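Local coordinates for sulfur oxidation protein soxB (PDB 2WDD) that acts as a dimanganese thiosulfohydrolase of the Sox sulfur oxidation pathway, releasing sulfate by hydrolysis of the sulfur-sulfur bond in a cysteine S-thiosulfonate, at residues A[48-52]-A[63-67]; A[150-154]-A[344-348]; A[254-258]-A[319-324]; A[433-437]-A[512-518]. One frame throughout, in Å; residues are numbered along the deposited sequence.

Contact 1: residues A[48-52]-A[63-67]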
# COMPACT_ATOMS: atom_id res chain seq x y z
N GLU A 48 11.00 3.24 1.27
CA GLU A 48 10.63 1.93 1.79
C GLU A 48 10.86 1.89 3.29
O GLU A 48 11.60 2.70 3.85
CB GLU A 48 11.43 0.82 1.09
CG GLU A 48 11.09 0.73 -0.40
CD GLU A 48 9.64 0.35 -0.65
OE1 GLU A 48 9.14 -0.61 -0.02
OE2 GLU A 48 8.97 1.05 -1.43
N PRO A 49 10.23 0.92 3.98
CA PRO A 49 10.35 0.86 5.43
C PRO A 49 11.74 0.54 5.92
O PRO A 49 12.42 -0.32 5.36
CB PRO A 49 9.43 -0.31 5.82
CG PRO A 49 9.25 -1.11 4.56
CD PRO A 49 9.30 -0.08 3.44
N PRO A 50 12.15 1.14 7.04
CA PRO A 50 13.45 0.78 7.60
C PRO A 50 13.38 -0.60 8.28
O PRO A 50 14.41 -1.27 8.44
CB PRO A 50 13.72 1.88 8.64
CG PRO A 50 12.75 2.97 8.35
CD PRO A 50 11.59 2.38 7.61
N ASN A 51 12.17 -1.04 8.67
CA ASN A 51 12.04 -2.36 9.31
C ASN A 51 10.79 -3.07 8.83
O ASN A 51 9.73 -2.44 8.68
CB ASN A 51 11.93 -2.25 10.83
CG ASN A 51 13.08 -1.50 11.45
OD1 ASN A 51 14.11 -2.09 11.81
ND2 ASN A 51 12.93 -0.19 11.57
N LEU A 52 10.94 -4.37 8.61
CA LEU A 52 9.83 -5.27 8.30
C LEU A 52 10.10 -6.48 9.21
O LEU A 52 10.67 -7.49 8.79
CB LEU A 52 9.79 -5.67 6.83
CG LEU A 52 9.29 -4.59 5.87
CD1 LEU A 52 9.49 -5.06 4.42
CD2 LEU A 52 7.81 -4.31 6.14
N GLY A 63 9.09 -9.73 1.17
CA GLY A 63 8.02 -9.22 2.01
C GLY A 63 8.57 -8.83 3.38
O GLY A 63 7.91 -8.14 4.15
N TYR A 64 9.78 -9.32 3.69
CA TYR A 64 10.42 -9.04 4.97
C TYR A 64 11.86 -8.57 4.81
O TYR A 64 12.63 -8.59 5.77
CB TYR A 64 10.38 -10.28 5.87
CG TYR A 64 8.97 -10.70 6.25
CD1 TYR A 64 8.26 -10.01 7.23
CD2 TYR A 64 8.32 -11.73 5.58
CE1 TYR A 64 6.97 -10.38 7.57
CE2 TYR A 64 7.03 -12.11 5.93
CZ TYR A 64 6.37 -11.42 6.91
OH TYR A 64 5.08 -11.80 7.25
N LEU A 65 12.21 -8.11 3.61
CA LEU A 65 13.56 -7.62 3.33
C LEU A 65 13.56 -6.10 3.31
O LEU A 65 12.70 -5.47 2.69
CB LEU A 65 14.05 -8.16 1.98
CG LEU A 65 14.05 -9.68 1.85
CD1 LEU A 65 14.21 -10.05 0.38
CD2 LEU A 65 15.16 -10.29 2.68
N THR A 66 14.58 -5.51 3.94
CA THR A 66 14.74 -4.07 3.98
C THR A 66 16.23 -3.72 3.95
O THR A 66 17.10 -4.61 4.02
CB THR A 66 14.15 -3.49 5.28
OG1 THR A 66 14.83 -4.08 6.40
CG2 THR A 66 12.63 -3.72 5.38
N GLY A 67 16.51 -2.43 3.88
CA GLY A 67 17.86 -1.91 4.04
C GLY A 67 18.91 -2.57 3.17
O GLY A 67 18.72 -2.75 1.97
O HOH W 1 14.09 -0.76 3.17
O HOH W 2 17.16 -2.94 7.51

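Contact 2: residues A[150-154]-A[344-348]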
# COMPACT_ATOMS: atom_id res chain seq x y z
N ARG A 150 -10.83 8.60 -14.48
CA ARG A 150 -10.63 9.27 -15.76
C ARG A 150 -9.18 9.15 -16.20
O ARG A 150 -8.90 8.99 -17.38
CB ARG A 150 -11.08 10.74 -15.70
CG ARG A 150 -12.60 10.87 -15.58
CD ARG A 150 -13.10 12.29 -15.83
NE ARG A 150 -14.56 12.36 -15.71
CZ ARG A 150 -15.41 11.98 -16.67
NH1 ARG A 150 -14.95 11.55 -17.83
NH2 ARG A 150 -16.72 12.05 -16.46
N TRP A 151 -8.26 9.17 -15.24
CA TRP A 151 -6.86 8.98 -15.58
C TRP A 151 -6.61 7.55 -16.07
O TRP A 151 -5.92 7.34 -17.08
CB TRP A 151 -5.94 9.32 -14.40
CG TRP A 151 -4.59 8.75 -14.64
CD1 TRP A 151 -3.68 9.18 -15.57
CD2 TRP A 151 -4.06 7.55 -14.08
NE1 TRP A 151 -2.59 8.35 -15.58
CE2 TRP A 151 -2.81 7.32 -14.69
CE3 TRP A 151 -4.52 6.63 -13.13
CZ2 TRP A 151 -1.99 6.24 -14.35
CZ3 TRP A 151 -3.71 5.56 -12.80
CH2 TRP A 151 -2.47 5.37 -13.42
N GLN A 152 -7.19 6.55 -15.39
CA GLN A 152 -7.01 5.17 -15.84
C GLN A 152 -7.45 5.05 -17.30
O GLN A 152 -6.83 4.35 -18.10
CB GLN A 152 -7.83 4.20 -14.99
CG GLN A 152 -7.27 3.90 -13.61
CD GLN A 152 -8.23 3.04 -12.81
OE1 GLN A 152 -9.40 3.39 -12.66
NE2 GLN A 152 -7.77 1.89 -12.33
N ASN A 153 -8.52 5.77 -17.63
CA ASN A 153 -9.05 5.74 -18.99
C ASN A 153 -8.11 6.40 -20.00
O ASN A 153 -8.03 5.97 -21.15
CB ASN A 153 -10.43 6.40 -19.03
CG ASN A 153 -11.51 5.53 -18.42
OD1 ASN A 153 -11.28 4.35 -18.14
ND2 ASN A 153 -12.69 6.10 -18.20
N LEU A 154 -7.40 7.45 -19.58
CA LEU A 154 -6.45 8.10 -20.46
C LEU A 154 -5.27 7.16 -20.75
O LEU A 154 -4.82 7.04 -21.89
CB LEU A 154 -5.93 9.40 -19.85
CG LEU A 154 -6.91 10.57 -19.80
CD1 LEU A 154 -6.32 11.72 -18.98
CD2 LEU A 154 -7.25 11.02 -21.22
N ASP A 344 -1.47 14.98 -22.36
CA ASP A 344 -2.90 14.90 -22.08
C ASP A 344 -3.18 14.75 -20.59
O ASP A 344 -4.13 15.34 -20.06
CB ASP A 344 -3.60 13.79 -22.90
CG ASP A 344 -2.96 12.41 -22.71
OD1 ASP A 344 -1.80 12.33 -22.26
OD2 ASP A 344 -3.64 11.42 -23.06
N VAL A 345 -2.32 13.99 -19.91
CA VAL A 345 -2.47 13.79 -18.48
C VAL A 345 -2.15 15.07 -17.71
O VAL A 345 -2.84 15.43 -16.77
CB VAL A 345 -1.61 12.61 -17.98
CG1 VAL A 345 -1.68 12.51 -16.45
CG2 VAL A 345 -2.07 11.32 -18.64
N GLU A 346 -1.07 15.75 -18.11
CA GLU A 346 -0.67 16.99 -17.47
C GLU A 346 -1.81 18.00 -17.58
O GLU A 346 -2.17 18.66 -16.60
CB GLU A 346 0.59 17.56 -18.14
CG GLU A 346 1.82 16.69 -17.99
CD GLU A 346 2.30 16.60 -16.55
OE1 GLU A 346 1.92 17.47 -15.74
OE2 GLU A 346 3.06 15.66 -16.23
N ALA A 347 -2.38 18.11 -18.77
CA ALA A 347 -3.48 19.03 -19.02
C ALA A 347 -4.72 18.65 -18.21
O ALA A 347 -5.39 19.52 -17.64
CB ALA A 347 -3.81 19.08 -20.51
N PHE A 348 -5.00 17.36 -18.15
CA PHE A 348 -6.15 16.86 -17.41
C PHE A 348 -6.03 17.20 -15.93
O PHE A 348 -6.99 17.66 -15.32
CB PHE A 348 -6.29 15.35 -17.60
CG PHE A 348 -7.31 14.71 -16.69
CD1 PHE A 348 -8.66 14.88 -16.92
CD2 PHE A 348 -6.90 13.93 -15.62
CE1 PHE A 348 -9.60 14.28 -16.08
CE2 PHE A 348 -7.84 13.33 -14.78
CZ PHE A 348 -9.19 13.50 -15.01

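Contact 3: residues A[254-258]-A[319-324]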
# COMPACT_ATOMS: atom_id res chain seq x y z
N GLY A 254 -9.67 -23.06 -22.58
CA GLY A 254 -8.54 -22.92 -23.48
C GLY A 254 -7.32 -22.13 -23.03
O GLY A 254 -6.37 -21.99 -23.79
N ALA A 255 -7.33 -21.60 -21.81
CA ALA A 255 -6.17 -20.84 -21.34
C ALA A 255 -4.94 -21.75 -21.22
O ALA A 255 -5.01 -22.81 -20.62
CB ALA A 255 -6.47 -20.17 -20.00
N ASN A 256 -3.82 -21.29 -21.76
CA ASN A 256 -2.56 -22.05 -21.67
C ASN A 256 -1.84 -21.66 -20.38
O ASN A 256 -1.18 -22.49 -19.75
CB ASN A 256 -1.66 -21.73 -22.85
CG ASN A 256 -2.28 -22.14 -24.17
OD1 ASN A 256 -2.68 -21.29 -24.97
ND2 ASN A 256 -2.44 -23.44 -24.37
N ALA A 257 -1.98 -20.39 -20.00
CA ALA A 257 -1.32 -19.86 -18.81
C ALA A 257 -2.30 -19.06 -17.99
O ALA A 257 -3.25 -18.49 -18.53
CB ALA A 257 -0.13 -19.00 -19.20
N VAL A 258 -2.07 -19.01 -16.68
CA VAL A 258 -2.98 -18.31 -15.78
C VAL A 258 -2.22 -17.33 -14.89
O VAL A 258 -1.27 -17.72 -14.20
CB VAL A 258 -3.80 -19.31 -14.94
CG1 VAL A 258 -4.64 -18.58 -13.88
CG2 VAL A 258 -4.69 -20.17 -15.84
N LEU A 319 5.35 -18.21 -23.28
CA LEU A 319 4.34 -19.18 -22.92
C LEU A 319 4.56 -20.51 -23.61
O LEU A 319 5.28 -20.59 -24.61
CB LEU A 319 2.94 -18.65 -23.29
CG LEU A 319 2.59 -17.25 -22.77
CD1 LEU A 319 1.23 -16.80 -23.31
CD2 LEU A 319 2.61 -17.23 -21.26
N TRP A 320 3.92 -21.54 -23.07
CA TRP A 320 3.87 -22.86 -23.69
C TRP A 320 2.46 -23.41 -23.49
O TRP A 320 1.65 -22.82 -22.76
CB TRP A 320 4.97 -23.81 -23.20
CG TRP A 320 4.79 -24.38 -21.83
CD1 TRP A 320 5.02 -23.75 -20.63
CD2 TRP A 320 4.42 -25.73 -21.49
NE1 TRP A 320 4.80 -24.61 -19.58
CE2 TRP A 320 4.44 -25.84 -20.09
CE3 TRP A 320 4.11 -26.87 -22.25
CZ2 TRP A 320 4.14 -27.03 -19.42
CZ3 TRP A 320 3.79 -28.05 -21.59
CH2 TRP A 320 3.83 -28.13 -20.19
N LYS A 321 2.16 -24.52 -24.16
CA LYS A 321 0.83 -25.10 -24.08
C LYS A 321 0.28 -25.25 -22.67
O LYS A 321 -0.93 -25.10 -22.45
CB LYS A 321 0.77 -26.43 -24.84
CG LYS A 321 0.19 -27.57 -24.01
CD LYS A 321 0.02 -28.84 -24.85
CE LYS A 321 -0.85 -28.59 -26.07
NZ LYS A 321 -0.94 -29.79 -26.96
N GLY A 322 1.14 -25.56 -21.71
CA GLY A 322 0.73 -25.80 -20.34
C GLY A 322 1.08 -24.75 -19.29
O GLY A 322 0.94 -25.03 -18.10
N GLY A 323 1.56 -23.58 -19.69
CA GLY A 323 1.88 -22.56 -18.70
C GLY A 323 2.88 -21.53 -19.15
O GLY A 323 2.90 -21.13 -20.32
N ILE A 324 3.68 -21.04 -18.21
CA ILE A 324 4.71 -20.06 -18.50
C ILE A 324 6.04 -20.80 -18.56
O ILE A 324 6.47 -21.41 -17.57
CB ILE A 324 4.76 -18.93 -17.43
CG1 ILE A 324 3.45 -18.12 -17.46
CG2 ILE A 324 5.97 -18.01 -17.65
CD1 ILE A 324 3.29 -17.17 -16.26

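Contact 4: residues A[433-437]-A[512-518]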
# COMPACT_ATOMS: atom_id res chain seq x y z
N TYR A 433 -11.00 10.46 17.02
CA TYR A 433 -11.86 10.18 18.17
C TYR A 433 -11.04 10.30 19.45
O TYR A 433 -9.90 9.85 19.49
CB TYR A 433 -12.40 8.76 18.08
CG TYR A 433 -13.35 8.55 16.94
CD1 TYR A 433 -14.69 8.89 17.05
CD2 TYR A 433 -12.90 8.07 15.72
CE1 TYR A 433 -15.57 8.72 16.00
CE2 TYR A 433 -13.78 7.87 14.66
CZ TYR A 433 -15.11 8.20 14.81
OH TYR A 433 -15.98 8.04 13.75
N LEU A 434 -11.64 10.87 20.50
CA LEU A 434 -11.01 10.98 21.82
C LEU A 434 -11.86 10.14 22.78
O LEU A 434 -13.08 10.29 22.83
CB LEU A 434 -10.98 12.45 22.30
CG LEU A 434 -9.69 13.23 22.05
CD1 LEU A 434 -9.23 13.13 20.61
CD2 LEU A 434 -9.80 14.69 22.47
N PHE A 435 -11.22 9.22 23.49
CA PHE A 435 -11.96 8.31 24.35
C PHE A 435 -11.04 7.70 25.39
O PHE A 435 -9.84 7.59 25.18
CB PHE A 435 -12.58 7.19 23.49
CG PHE A 435 -11.58 6.51 22.60
CD1 PHE A 435 -10.87 5.40 23.03
CD2 PHE A 435 -11.27 7.06 21.36
CE1 PHE A 435 -9.89 4.81 22.21
CE2 PHE A 435 -10.30 6.49 20.55
CZ PHE A 435 -9.61 5.36 20.97
N TYR A 436 -11.63 7.26 26.51
CA TYR A 436 -10.84 6.65 27.56
C TYR A 436 -10.68 5.15 27.34
O TYR A 436 -11.62 4.46 26.94
CB TYR A 436 -11.46 6.89 28.95
CG TYR A 436 -11.46 8.35 29.35
CD1 TYR A 436 -10.32 8.93 29.90
CD2 TYR A 436 -12.55 9.16 29.06
CE1 TYR A 436 -10.30 10.28 30.23
CE2 TYR A 436 -12.54 10.51 29.40
CZ TYR A 436 -11.41 11.06 29.97
OH TYR A 436 -11.40 12.40 30.29
N LEU A 437 -9.50 4.66 27.67
CA LEU A 437 -9.20 3.24 27.63
C LEU A 437 -8.59 2.89 28.97
O LEU A 437 -7.77 3.64 29.49
CB LEU A 437 -8.15 2.93 26.56
CG LEU A 437 -8.58 2.93 25.10
CD1 LEU A 437 -7.37 2.61 24.21
CD2 LEU A 437 -9.71 1.94 24.83
N GLN A 512 -11.88 3.21 18.84
CA GLN A 512 -12.85 3.97 19.62
C GLN A 512 -14.05 3.12 20.06
O GLN A 512 -14.72 3.45 21.05
CB GLN A 512 -13.30 5.23 18.87
CG GLN A 512 -14.07 4.98 17.57
CD GLN A 512 -13.17 4.67 16.38
OE1 GLN A 512 -11.94 4.72 16.48
NE2 GLN A 512 -13.78 4.33 15.25
N ARG A 513 -14.33 2.03 19.34
CA ARG A 513 -15.47 1.18 19.67
C ARG A 513 -15.40 0.53 21.05
O ARG A 513 -16.43 0.17 21.61
CB ARG A 513 -15.72 0.14 18.59
CG ARG A 513 -16.10 0.74 17.25
CD ARG A 513 -16.43 -0.35 16.24
NE ARG A 513 -16.63 0.19 14.91
CZ ARG A 513 -16.95 -0.55 13.85
NH1 ARG A 513 -17.10 -1.86 14.00
NH2 ARG A 513 -17.10 0.01 12.66
N VAL A 514 -14.20 0.33 21.57
CA VAL A 514 -14.07 -0.28 22.90
C VAL A 514 -13.75 0.75 23.98
O VAL A 514 -13.44 0.39 25.11
CB VAL A 514 -13.06 -1.46 22.91
CG1 VAL A 514 -13.47 -2.52 21.90
CG2 VAL A 514 -11.63 -0.96 22.65
N GLY A 515 -13.81 2.03 23.62
CA GLY A 515 -13.52 3.08 24.58
C GLY A 515 -14.76 3.81 25.07
O GLY A 515 -15.88 3.50 24.66
N GLU A 516 -14.54 4.76 25.98
CA GLU A 516 -15.61 5.59 26.51
C GLU A 516 -15.38 7.01 26.00
O GLU A 516 -14.41 7.67 26.38
CB GLU A 516 -15.59 5.58 28.04
CG GLU A 516 -15.94 4.23 28.64
CD GLU A 516 -16.04 4.28 30.16
OE1 GLU A 516 -16.15 5.40 30.71
OE2 GLU A 516 -15.98 3.21 30.79
N ALA A 517 -16.24 7.46 25.09
CA ALA A 517 -16.07 8.76 24.46
C ALA A 517 -15.89 9.91 25.43
O ALA A 517 -16.60 10.01 26.44
CB ALA A 517 -17.20 9.03 23.48
N LYS A 518 -14.93 10.78 25.14
CA LYS A 518 -14.67 11.94 25.97
C LYS A 518 -15.87 12.87 25.89
O LYS A 518 -16.34 13.21 24.80
CB LYS A 518 -13.42 12.68 25.51
CG LYS A 518 -12.99 13.83 26.42
CD LYS A 518 -11.87 14.64 25.78
CE LYS A 518 -11.20 15.57 26.78
NZ LYS A 518 -12.19 16.43 27.50

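Contact 1: residues A[48-52]-A[63-67]
L52 and T66 make the apolar centre of this loop-loop contact. The two side chains run slantwise to one another, and L52 CG meets T66 CG2 at 3.5 Å, tight for two carbons. One methyl of L52 goes further: CD1 lies beside the same threonine methyl and 3.5 Å from G63 O. In T66, OG1 sits between the backbone N and the carbonyl carbon (chi1 59°), which turns CG2 to the leucine and brings it within 3.4 Å of P49 O. Y64 adds a looser touch, its CD1 3.8 Å from L52 O, which approaches the ring edge in plane.

Polar linkage is carried by water. One molecule accepts from G67 N at 3.0 Å and donates to P49 O at 2.8 Å, joining the two backbones. A second lies 2.8 Å from T66 OG1 and makes a weak bond to P50 O.

Both segments belong to the long connection between strand 29-34 and helix 67-74. N51 ties it to D375 and T376 of another loop, and the E48 carboxylate forms a salt bridge with K310. L65 rests on I70, Y73 and Y74 of helix 67-74.

Contact 2: residues A[150-154]-A[344-348]
D344 and L154, on neighbouring helices, slide past each other in opposite directions, and R112 NH2 grips both: it forms a salt bridge with D344 OD2 and a hydrogen bond with L154 O. The guanidinium of a third helix, 104-120, thus clamps the pair together. D344 OD1 also takes a weak bond from V345 N at 2.9 Å.

Between the segments themselves the contact is apolar. F348 CG stands anti to the backbone N (chi1 170°), which sends the ring over to helix 146-155, where R150 CB comes to 3.4 Å from F348 CZ. The arginine crosses the phenylalanine at about a right angle and carries its charged end off to E146. L154 CD1 reaches the root of the same side chain, 3.9 Å from F348 CB, and lies 4.3 Å from V345 CG2. On the buried flank W151 CD1 meets V345 CG1 at 4.0 Å, while the indole NE1 bonds to T108 OG1.

The short axes run almost antiparallel, at 163°, and come no nearer than 10.7 Å, a spacing bridged by side chains. Cohesion therefore comes from hydrocarbon contact reinforced by an arginine from outside, whose positive charge would be expected to favour the ionised D344 carboxylate.

Contact 3: residues A[254-258]-A[319-324]
N256 turns its amide toward the tip of the hairpin formed by strands 311-320 and 323-333. ND2 donates to K321 O at 3.0 Å in a fairly straight bond (163°), and the acceptor lies close to the plane of the asparagine amide. CG stands beside the backbone N, anti to the carbonyl carbon (chi1 -62°), and this carries the amide to K321. N256 CB itself lies against the turn, 3.5 Å from W320 O. The other end of the amide, OD1, accepts from A211 N, so the group is fixed in its rotation by strand 210-217 on one hand and the hairpin on the other.

The next residue points its methyl at the hairpin: A257 CB touches both L319 CD2, 3.9 Å away, and I324 CG1 at 4.1 Å. Backbones also press closely here, with G323 CA making a CA-H...O contact of 3.2 Å to N256 O, which R251 NH1 engages as well.

A type I turn from W320 to G323 closes the hairpin, with G323 N bonded to W320 O. Strand 257-262 belongs to a second mixed sheet. The contact thus joins the hairpin end of one sheet to the start of a strand in the other, consistent with the alpha-beta-beta-alpha sandwich of metallophosphoesterase domains.

Contact 4: residues A[433-437]-A[512-518]
Y436 and E516 form the hydrogen-bonded pair of a short antiparallel pairing: Y436 N donates a hydrogen bond to E516 O at 2.8 Å, and E516 N donates to Y436 O at 3.1 Å, in the carbonyl plane and on a lone pair. Two residues further along each segment, K518 N reaches L434 O at 3.0 Å in an almost straight bond (174°), though from above the carbonyl plane. F435 and A517 are the non-hydrogen-bonded pair between these links.

Packing is dominated by Q512, which wedges against two aromatic rings. Its CA sits over the centre of one face of F435, a CH-pi contact of 3.7 Å to the ring centroid. Its side chain then bends at chi2, and the amide stacks on the Y433 ring, the planes only 13° apart, with Q512 CD 3.5 Å from Y433 CD2. The NE2 end is anchored to G509 O. F435 CG lies between its backbone N and carbonyl carbon (chi1 52°), directing the ring against the 3-10 segment and the glycine after it, with G515 CA 3.8 Å from F435 CD1. L434 and K518 run side by side, pointing the same way.

Strand 431-438 is thereby flanked by 516-517 and 501-507, all antiparallel to it in the C-terminal domain's sheet. From strand 501-507, R501 pairs with the E516 carboxylate and forms a cation-pi contact with the Y436 ring.

How the contacts relate
The four contacts are spread over the chain, and none touches another. Contact 1 lies nearest the metal centre: the side chain of P49 is about 7 Å from that of the manganese ligand H288 and about 12 Å from a manganese ion. Contact 2 is next, with the side chain of W151 about 14 Å from a manganese ion and about 10 Å from that of H38. Contacts 3 and 4 are remote from the annotated sites and lie on opposite sides of the chain's centre, their own centres 54 Å apart. Strand 323-333 of contact 3 is followed in the chain by helix 343-353 of contact 2, yet the nearest atoms of these contacts remain about 20 Å apart.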